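Local coordinates for protein geranyltranstransferase (Stenotrophomonas maltophilia, PDB 7LBJ) that probably makes farnesyl diphosphate or a longer prenyl diphosphate by magnesium-dependent head-to-tail condensation of isoprenoid units, at residues Val13-Ala16 with Arg17-Asp20. Residues are numbered along the deposited sequence; the frame is centred on the assembly and turned at random. Where two conformers were deposited one is given.
Sequences VLFA and RWRD
Leu14 O receives the amide of Trp18, with Trp18 N at 2.8 Å and an N-H...O angle of 161°, and the indole of the same tryptophan lies across this carbonyl. The pair illustrates how an alpha-helix, here the amphipathic N-terminal helix 11-29 of a prenyl synthase fold, couples i to i+4 backbone bonding with side-chain packing. The oxygen sits 3.1 Å above the ring plane of Trp18, displaced from the ring centre and nearest to CG. Farther along that face, Leu14 CB stands 3.9 Å from the centroid of the six-membered ring of Trp18 and only 9° off its normal, a CH-pi contact centred on the benzo ring. The leucine's branches continue over the ring, Leu14 CD1 reaching Trp18 CH2 and Leu14 CD2 reaching Trp18 CZ2. With CG of Trp18 anti to its own carbonyl carbon (chi1 -65°), the indole swings back toward the preceding turn, and the two side chains run alongside each other. Phe15 meets the tryptophan differently: Trp18 CE3 comes to the phenyl edge, near its plane, 4.1 Å from Phe15 CD1, and the two rings are not stacked. Together these three residues form the buried side. Phe15 rests on helix 286-297, while Trp18 stacks on Tyr61 of helix 55-65 and also touches Ala287, joining the N-terminal helix to both. On the neighbouring flank, Arg19 N donates to Phe15 O at 2.9 Å, and the straight run of the arginine chain from CG to NE carries the guanidinium to Lys53, whose carbonyl oxygen accepts a hydrogen bond from NE. One face of that guanidinium lies against the phenylalanine's methylene, with Arg19 NH1 4.1 Å from Phe15 CB.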
ATOM      1  N   VAL A  13       9.357 -17.640  26.774  1.00 22.38           N
ATOM      2  CA  VAL A  13       8.197 -16.988  27.379  1.00 24.41           C
ATOM      3  C   VAL A  13       7.848 -15.701  26.636  1.00 22.10           C
ATOM      4  O   VAL A  13       6.671 -15.414  26.380  1.00 22.02           O
ATOM      5  CB  VAL A  13       8.472 -16.737  28.875  1.00 28.16           C
ATOM      6  CG1 VAL A  13       7.564 -15.631  29.428  1.00 28.96           C
ATOM      7  CG2 VAL A  13       8.300 -18.038  29.671  1.00 29.52           C
ATOM      8  N   LEU A  14       8.860 -14.913  26.273  1.00 19.44           N
ATOM      9  CA  LEU A  14       8.621 -13.685  25.509  1.00 20.46           C
ATOM     10  C   LEU A  14       7.968 -13.975  24.168  1.00 18.75           C
ATOM     11  O   LEU A  14       7.037 -13.263  23.758  1.00 19.46           O
ATOM     12  CB  LEU A  14       9.933 -12.925  25.309  1.00 17.74           C
ATOM     13  CG  LEU A  14      10.539 -12.280  26.558  1.00 23.73           C
ATOM     14  CD1 LEU A  14      11.929 -11.715  26.277  1.00 22.30           C
ATOM     15  CD2 LEU A  14       9.604 -11.189  27.110  1.00 25.54           C
ATOM     16  N   PHE A  15       8.449 -14.997  23.452  1.00 19.02           N
ATOM     17  CA  PHE A  15       7.881 -15.291  22.138  1.00 19.37           C
ATOM     18  C   PHE A  15       6.414 -15.684  22.251  1.00 19.82           C
ATOM     19  O   PHE A  15       5.593 -15.274  21.425  1.00 18.27           O
ATOM     20  CB  PHE A  15       8.653 -16.409  21.435  1.00 19.12           C
ATOM     21  CG  PHE A  15      10.055 -16.035  21.012  1.00 18.93           C
ATOM     22  CD1 PHE A  15      10.524 -14.737  21.121  1.00 19.56           C
ATOM     23  CD2 PHE A  15      10.903 -17.008  20.497  1.00 25.78           C
ATOM     24  CE1 PHE A  15      11.826 -14.417  20.729  1.00 21.66           C
ATOM     25  CE2 PHE A  15      12.199 -16.694  20.101  1.00 28.29           C
ATOM     26  CZ  PHE A  15      12.657 -15.394  20.214  1.00 21.14           C
ATOM     27  N   ALA A  16       6.070 -16.501  23.250  1.00 19.95           N
ATOM     28  CA  ALA A  16       4.664 -16.841  23.473  1.00 19.11           C
ATOM     29  C   ALA A  16       3.839 -15.596  23.802  1.00 20.33           C
ATOM     30  O   ALA A  16       2.743 -15.396  23.262  1.00 20.61           O
ATOM     31  CB  ALA A  16       4.556 -17.883  24.589  1.00 20.31           C
ATOM     32  N   ARG A  17       4.352 -14.743  24.690  1.00 20.10           N
ATOM     33  CA  ARG A  17       3.627 -13.530  25.052  0.53 23.45           C
ATOM     34  C   ARG A  17       3.419 -12.620  23.844  1.00 20.87           C
ATOM     35  O   ARG A  17       2.324 -12.071  23.648  1.00 19.38           O
ATOM     36  CB  ARG A  17       4.384 -12.803  26.163  0.53 25.71           C
ATOM     37  CG  ARG A  17       3.823 -11.456  26.543  0.53 29.02           C
ATOM     38  CD  ARG A  17       4.814 -10.701  27.405  0.53 33.26           C
ATOM     39  NE  ARG A  17       5.050 -11.370  28.676  0.53 28.10           N
ATOM     40  CZ  ARG A  17       4.550 -10.964  29.834  0.53 35.70           C
ATOM     41  NH1 ARG A  17       3.795  -9.880  29.920  0.53 36.22           N
ATOM     42  NH2 ARG A  17       4.817 -11.660  30.934  0.53 39.98           N
ATOM     43  N   TRP A  18       4.455 -12.449  23.017  1.00 19.94           N
ATOM     44  CA  TRP A  18       4.342 -11.568  21.851  1.00 16.57           C
ATOM     45  C   TRP A  18       3.478 -12.173  20.746  1.00 18.36           C
ATOM     46  O   TRP A  18       2.781 -11.436  20.032  1.00 16.86           O
ATOM     47  CB  TRP A  18       5.740 -11.246  21.311  1.00 14.41           C
ATOM     48  CG  TRP A  18       6.572 -10.455  22.277  1.00 13.88           C
ATOM     49  CD1 TRP A  18       6.124  -9.635  23.264  1.00 19.47           C
ATOM     50  CD2 TRP A  18       8.002 -10.405  22.331  1.00 13.91           C
ATOM     51  NE1 TRP A  18       7.181  -9.077  23.936  1.00 18.52           N
ATOM     52  CE2 TRP A  18       8.349  -9.527  23.379  1.00 19.58           C
ATOM     53  CE3 TRP A  18       9.021 -11.000  21.582  1.00 17.13           C
ATOM     54  CZ2 TRP A  18       9.683  -9.240  23.715  1.00 16.86           C
ATOM     55  CZ3 TRP A  18      10.346 -10.718  21.916  1.00 17.51           C
ATOM     56  CH2 TRP A  18      10.661  -9.845  22.972  1.00 16.67           C
ATOM     57  N   ARG A  19       3.519 -13.497  20.571  1.00 16.85           N
ATOM     58  CA  ARG A  19       2.626 -14.137  19.603  1.00 16.96           C
ATOM     59  C   ARG A  19       1.163 -14.006  20.018  1.00 19.69           C
ATOM     60  O   ARG A  19       0.289 -13.783  19.169  1.00 20.00           O
ATOM     61  CB  ARG A  19       3.008 -15.603  19.420  1.00 17.49           C
ATOM     62  CG  ARG A  19       4.220 -15.797  18.493  1.00 15.53           C
ATOM     63  CD  ARG A  19       4.808 -17.209  18.532  1.00 20.41           C
ATOM     64  NE  ARG A  19       5.880 -17.346  17.543  1.00 19.03           N
ATOM     65  CZ  ARG A  19       6.902 -18.180  17.649  1.00 17.98           C
ATOM     66  NH1 ARG A  19       7.048 -18.971  18.709  1.00 22.56           N
ATOM     67  NH2 ARG A  19       7.815 -18.210  16.680  1.00 19.91           N
ATOM     68  N   ASP A  20       0.871 -14.149  21.311  1.00 17.58           N
ATOM     69  CA  ASP A  20      -0.491 -13.901  21.778  1.00 17.26           C
ATOM     70  C   ASP A  20      -0.864 -12.439  21.612  1.00 19.02           C
ATOM     71  O   ASP A  20      -1.986 -12.119  21.204  1.00 17.59           O
ATOM     72  CB  ASP A  20      -0.636 -14.305  23.243  1.00 19.94           C
ATOM     73  CG  ASP A  20      -0.562 -15.797  23.438  1.00 27.02           C
ATOM     74  OD1 ASP A  20      -0.797 -16.527  22.449  1.00 27.98           O
ATOM     75  OD2 ASP A  20      -0.298 -16.235  24.584  1.00 31.31           O
TER